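PDB 1F7C: rhogap protein, which activates GTP hydrolysis by the small GTPases RhoA and CDC42 through its RhoGAP (BH) domain, the part of the longer protein present here. Local coordinates for residues Met113-Ala124 against Glu136-Pro145. Numbering follows the deposited sequence.
Sequences MMYQFQRSFIKA and EIHSLVHRLP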
loop_
_atom_site.group_PDB
_atom_site.type_symbol
_atom_site.label_atom_id
_atom_site.label_comp_id
_atom_site.label_asym_id
_atom_site.label_seq_id
_atom_site.Cartn_x
_atom_site.Cartn_y
_atom_site.Cartn_z
ATOM N N MET A 113 -0.879 -0.301 -8.991
ATOM C CA MET A 113 0.355 -0.601 -9.719
ATOM C C MET A 113 0.117 -0.665 -11.229
ATOM O O MET A 113 1.067 -0.679 -12.006
ATOM C CB MET A 113 0.926 -1.946 -9.265
ATOM C CG MET A 113 1.254 -2.051 -7.783
ATOM S SD MET A 113 2.863 -1.392 -7.346
ATOM C CE MET A 113 3.904 -2.353 -8.376
ATOM N N MET A 114 -1.154 -0.736 -11.625
ATOM C CA MET A 114 -1.575 -0.798 -13.035
ATOM C C MET A 114 -1.399 -2.124 -13.791
ATOM O O MET A 114 -0.297 -2.666 -13.895
ATOM C CB MET A 114 -0.908 0.319 -13.851
ATOM C CG MET A 114 -1.314 1.716 -13.421
ATOM S SD MET A 114 -0.858 3.002 -14.596
ATOM C CE MET A 114 -2.477 3.649 -14.999
ATOM N N TYR A 115 -2.504 -2.625 -14.338
ATOM C CA TYR A 115 -2.495 -3.865 -15.111
ATOM C C TYR A 115 -1.414 -3.797 -16.187
ATOM O O TYR A 115 -0.694 -4.766 -16.427
ATOM C CB TYR A 115 -3.866 -4.076 -15.766
ATOM C CG TYR A 115 -4.915 -4.632 -14.835
ATOM C CD1 TYR A 115 -6.191 -4.078 -14.783
ATOM C CD2 TYR A 115 -4.641 -5.738 -14.028
ATOM C CE1 TYR A 115 -7.175 -4.613 -13.949
ATOM C CE2 TYR A 115 -5.615 -6.282 -13.189
ATOM C CZ TYR A 115 -6.880 -5.715 -13.156
ATOM O OH TYR A 115 -7.853 -6.260 -12.338
ATOM N N GLN A 116 -1.304 -2.628 -16.806
ATOM C CA GLN A 116 -0.335 -2.365 -17.863
ATOM C C GLN A 116 1.132 -2.524 -17.455
ATOM O O GLN A 116 1.980 -2.776 -18.310
ATOM C CB GLN A 116 -0.584 -0.956 -18.422
ATOM C CG GLN A 116 0.488 -0.394 -19.349
ATOM C CD GLN A 116 0.032 0.884 -20.051
ATOM O OE1 GLN A 116 -0.455 1.828 -19.416
ATOM N NE2 GLN A 116 0.188 0.915 -21.372
ATOM N N PHE A 117 1.450 -2.384 -16.169
ATOM C CA PHE A 117 2.850 -2.527 -15.739
ATOM C C PHE A 117 3.116 -3.762 -14.878
ATOM O O PHE A 117 4.266 -4.135 -14.670
ATOM C CB PHE A 117 3.327 -1.293 -14.957
ATOM C CG PHE A 117 3.500 -0.046 -15.792
ATOM C CD1 PHE A 117 2.429 0.822 -16.010
ATOM C CD2 PHE A 117 4.752 0.290 -16.317
ATOM C CE1 PHE A 117 2.599 2.012 -16.732
ATOM C CE2 PHE A 117 4.939 1.479 -17.044
ATOM C CZ PHE A 117 3.860 2.342 -17.250
ATOM N N GLN A 118 2.057 -4.393 -14.386
ATOM C CA GLN A 118 2.194 -5.567 -13.524
ATOM C C GLN A 118 3.230 -6.587 -13.962
ATOM O O GLN A 118 4.162 -6.883 -13.224
ATOM C CB GLN A 118 0.836 -6.254 -13.341
ATOM C CG GLN A 118 -0.166 -5.423 -12.535
ATOM C CD GLN A 118 -1.088 -6.277 -11.673
ATOM O OE1 GLN A 118 -1.924 -5.755 -10.934
ATOM N NE2 GLN A 118 -0.935 -7.597 -11.762
ATOM N N ARG A 119 3.073 -7.129 -15.159
ATOM C CA ARG A 119 4.010 -8.118 -15.671
ATOM C C ARG A 119 5.456 -7.661 -15.549
ATOM O O ARG A 119 6.341 -8.457 -15.240
ATOM C CB ARG A 119 3.685 -8.429 -17.133
ATOM C CG ARG A 119 2.392 -9.208 -17.299
ATOM C CD ARG A 119 1.913 -9.183 -18.738
ATOM N NE ARG A 119 0.916 -10.220 -18.990
ATOM C CZ ARG A 119 0.260 -10.364 -20.135
ATOM N NH1 ARG A 119 0.490 -9.528 -21.142
ATOM N NH2 ARG A 119 -0.617 -11.352 -20.278
ATOM N N SER A 120 5.695 -6.378 -15.795
ATOM C CA SER A 120 7.048 -5.833 -15.703
ATOM C C SER A 120 7.547 -5.878 -14.263
ATOM O O SER A 120 8.674 -6.288 -14.006
ATOM C CB SER A 120 7.083 -4.392 -16.217
ATOM O OG SER A 120 6.745 -4.331 -17.592
ATOM N N PHE A 121 6.699 -5.466 -13.324
ATOM C CA PHE A 121 7.069 -5.472 -11.910
ATOM C C PHE A 121 7.407 -6.874 -11.401
ATOM O O PHE A 121 8.325 -7.046 -10.606
ATOM C CB PHE A 121 5.948 -4.866 -11.059
ATOM C CG PHE A 121 5.939 -3.356 -11.047
ATOM C CD1 PHE A 121 4.899 -2.641 -11.636
ATOM C CD2 PHE A 121 6.963 -2.648 -10.427
ATOM C CE1 PHE A 121 4.881 -1.237 -11.605
ATOM C CE2 PHE A 121 6.953 -1.248 -10.390
ATOM C CZ PHE A 121 5.907 -0.544 -10.982
ATOM N N ILE A 122 6.669 -7.872 -11.867
ATOM C CA ILE A 122 6.902 -9.249 -11.458
ATOM C C ILE A 122 8.235 -9.735 -12.006
ATOM O O ILE A 122 9.023 -10.359 -11.290
ATOM C CB ILE A 122 5.772 -10.186 -11.971
ATOM C CG1 ILE A 122 4.478 -9.908 -11.206
ATOM C CG2 ILE A 122 6.180 -11.647 -11.820
ATOM C CD1 ILE A 122 4.612 -10.048 -9.709
ATOM N N LYS A 123 8.490 -9.439 -13.277
ATOM C CA LYS A 123 9.726 -9.863 -13.917
ATOM C C LYS A 123 10.957 -9.270 -13.240
ATOM O O LYS A 123 11.997 -9.929 -13.131
ATOM C CB LYS A 123 9.702 -9.488 -15.397
ATOM N N ALA A 124 10.841 -8.027 -12.782
ATOM C CA ALA A 124 11.952 -7.354 -12.120
ATOM C C ALA A 124 12.249 -7.970 -10.755
ATOM O O ALA A 124 13.406 -8.119 -10.375
ATOM C CB ALA A 124 11.650 -5.866 -11.974
ATOM N N GLU A 136 15.471 -1.828 -11.667
ATOM C CA GLU A 136 14.351 -2.014 -12.594
ATOM C C GLU A 136 13.036 -1.514 -12.020
ATOM O O GLU A 136 12.264 -0.850 -12.708
ATOM C CB GLU A 136 14.203 -3.493 -12.977
ATOM C CG GLU A 136 15.024 -3.888 -14.196
ATOM C CD GLU A 136 14.568 -3.175 -15.466
ATOM O OE1 GLU A 136 15.291 -3.262 -16.483
ATOM O OE2 GLU A 136 13.488 -2.537 -15.456
ATOM N N ILE A 137 12.787 -1.839 -10.758
ATOM C CA ILE A 137 11.568 -1.416 -10.097
ATOM C C ILE A 137 11.594 0.099 -9.950
ATOM O O ILE A 137 10.579 0.768 -10.147
ATOM C CB ILE A 137 11.430 -2.125 -8.727
ATOM C CG1 ILE A 137 11.113 -3.605 -8.978
ATOM C CG2 ILE A 137 10.340 -1.465 -7.881
ATOM C CD1 ILE A 137 11.048 -4.479 -7.752
ATOM N N HIS A 138 12.766 0.640 -9.629
ATOM C CA HIS A 138 12.923 2.081 -9.476
ATOM C C HIS A 138 12.514 2.768 -10.782
ATOM O O HIS A 138 11.710 3.697 -10.786
ATOM C CB HIS A 138 14.378 2.426 -9.145
ATOM C CG HIS A 138 14.617 3.885 -8.904
ATOM N ND1 HIS A 138 15.878 4.419 -8.760
ATOM C CD2 HIS A 138 13.753 4.921 -8.761
ATOM C CE1 HIS A 138 15.784 5.719 -8.541
ATOM N NE2 HIS A 138 14.505 6.048 -8.536
ATOM N N SER A 139 13.084 2.300 -11.885
ATOM C CA SER A 139 12.775 2.837 -13.199
ATOM C C SER A 139 11.291 2.664 -13.549
ATOM O O SER A 139 10.670 3.554 -14.140
ATOM C CB SER A 139 13.625 2.137 -14.253
ATOM O OG SER A 139 13.145 2.459 -15.541
ATOM N N LEU A 140 10.725 1.518 -13.186
ATOM C CA LEU A 140 9.314 1.256 -13.460
ATOM C C LEU A 140 8.391 2.192 -12.685
ATOM O O LEU A 140 7.336 2.578 -13.182
ATOM C CB LEU A 140 8.962 -0.201 -13.133
ATOM C CG LEU A 140 9.486 -1.236 -14.137
ATOM C CD1 LEU A 140 9.244 -2.641 -13.602
ATOM C CD2 LEU A 140 8.784 -1.055 -15.479
ATOM N N VAL A 141 8.779 2.553 -11.467
ATOM C CA VAL A 141 7.954 3.443 -10.667
ATOM C C VAL A 141 7.906 4.835 -11.269
ATOM O O VAL A 141 6.873 5.503 -11.216
ATOM C CB VAL A 141 8.466 3.549 -9.207
ATOM C CG1 VAL A 141 7.734 4.678 -8.474
ATOM C CG2 VAL A 141 8.258 2.219 -8.480
ATOM N N HIS A 142 9.019 5.280 -11.838
ATOM C CA HIS A 142 9.063 6.611 -12.423
ATOM C C HIS A 142 8.379 6.733 -13.774
ATOM O O HIS A 142 8.253 7.830 -14.315
ATOM C CB HIS A 142 10.505 7.122 -12.495
ATOM C CG HIS A 142 10.932 7.824 -11.249
ATOM N ND1 HIS A 142 11.153 7.158 -10.061
ATOM C CD2 HIS A 142 11.058 9.143 -10.970
ATOM C CE1 HIS A 142 11.390 8.036 -9.105
ATOM N NE2 HIS A 142 11.339 9.249 -9.629
ATOM N N ARG A 143 7.921 5.604 -14.299
ATOM C CA ARG A 143 7.221 5.604 -15.560
ATOM C C ARG A 143 5.705 5.610 -15.354
ATOM O O ARG A 143 4.944 5.820 -16.296
ATOM C CB ARG A 143 7.687 4.414 -16.399
ATOM C CG ARG A 143 9.131 4.600 -16.853
ATOM C CD ARG A 143 9.522 3.640 -17.944
ATOM N NE ARG A 143 9.867 2.323 -17.434
ATOM C CZ ARG A 143 9.949 1.234 -18.190
ATOM N NH1 ARG A 143 9.700 1.306 -19.493
ATOM N NH2 ARG A 143 10.292 0.075 -17.646
ATOM N N LEU A 144 5.273 5.409 -14.113
ATOM C CA LEU A 144 3.849 5.416 -13.793
ATOM C C LEU A 144 3.300 6.831 -13.846
ATOM O O LEU A 144 4.032 7.789 -13.696
ATOM C CB LEU A 144 3.600 4.890 -12.376
ATOM C CG LEU A 144 3.920 3.441 -12.021
ATOM C CD1 LEU A 144 3.750 3.240 -10.518
ATOM C CD2 LEU A 144 3.006 2.514 -12.794
ATOM N N PRO A 145 1.994 6.978 -14.080
ATOM C CA PRO A 145 1.423 8.331 -14.117
ATOM C C PRO A 145 1.587 8.948 -12.711
ATOM O O PRO A 145 1.509 8.247 -11.695
ATOM C CB PRO A 145 -0.051 8.086 -14.451
ATOM C CG PRO A 145 -0.031 6.776 -15.204
ATOM C CD PRO A 145 1.012 5.956 -14.490
#
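Met113 O lies 3.8 Å from Leu144 CD2, while the Met113 side chain packs on Val204 of helix 198-210. Met114 brings SD to 3.5 Å from CD of the Pro145 ring, with CE beside CG. Next along the chain, Phe117 takes Leu144 over one ring face: CD2 lies 4.0 Å from the ring centroid and 24° off the normal, a CH-pi contact offset toward the rim. Leu140 CD2 reaches the edge of the same ring. At Ser120 the CB stands 3.8 Å from Leu140 CD2, forming one wall of the hole that Phe117, Phe121 and Ala124 complete around the Leu140 knob. Phe121 has CG anti to its carbonyl carbon (chi1 -81°), which brings the end of the ring close to Leu140, CE2 3.6 Å from Leu140 CB. Leu140 CD1 makes a CH-pi contact on one face, 4.3 Å from the centroid and offset toward the rim; Met113 CE sits over the centre of the other, and Val141 CG2 and Leu144 CD2 lie at the edge. Cut back to alanine, this position would probably leave a gap between Met113 CE and Leu140. Ala124 CB closes the row, 3.6 Å from Glu136 CB and beside Ile137 CG1. The short helical segments run at 161° with axes 9.6 Å apart: near-antiparallel packing of consecutive helices 115-125 and 130-141 within the all-helical RhoGAP domain.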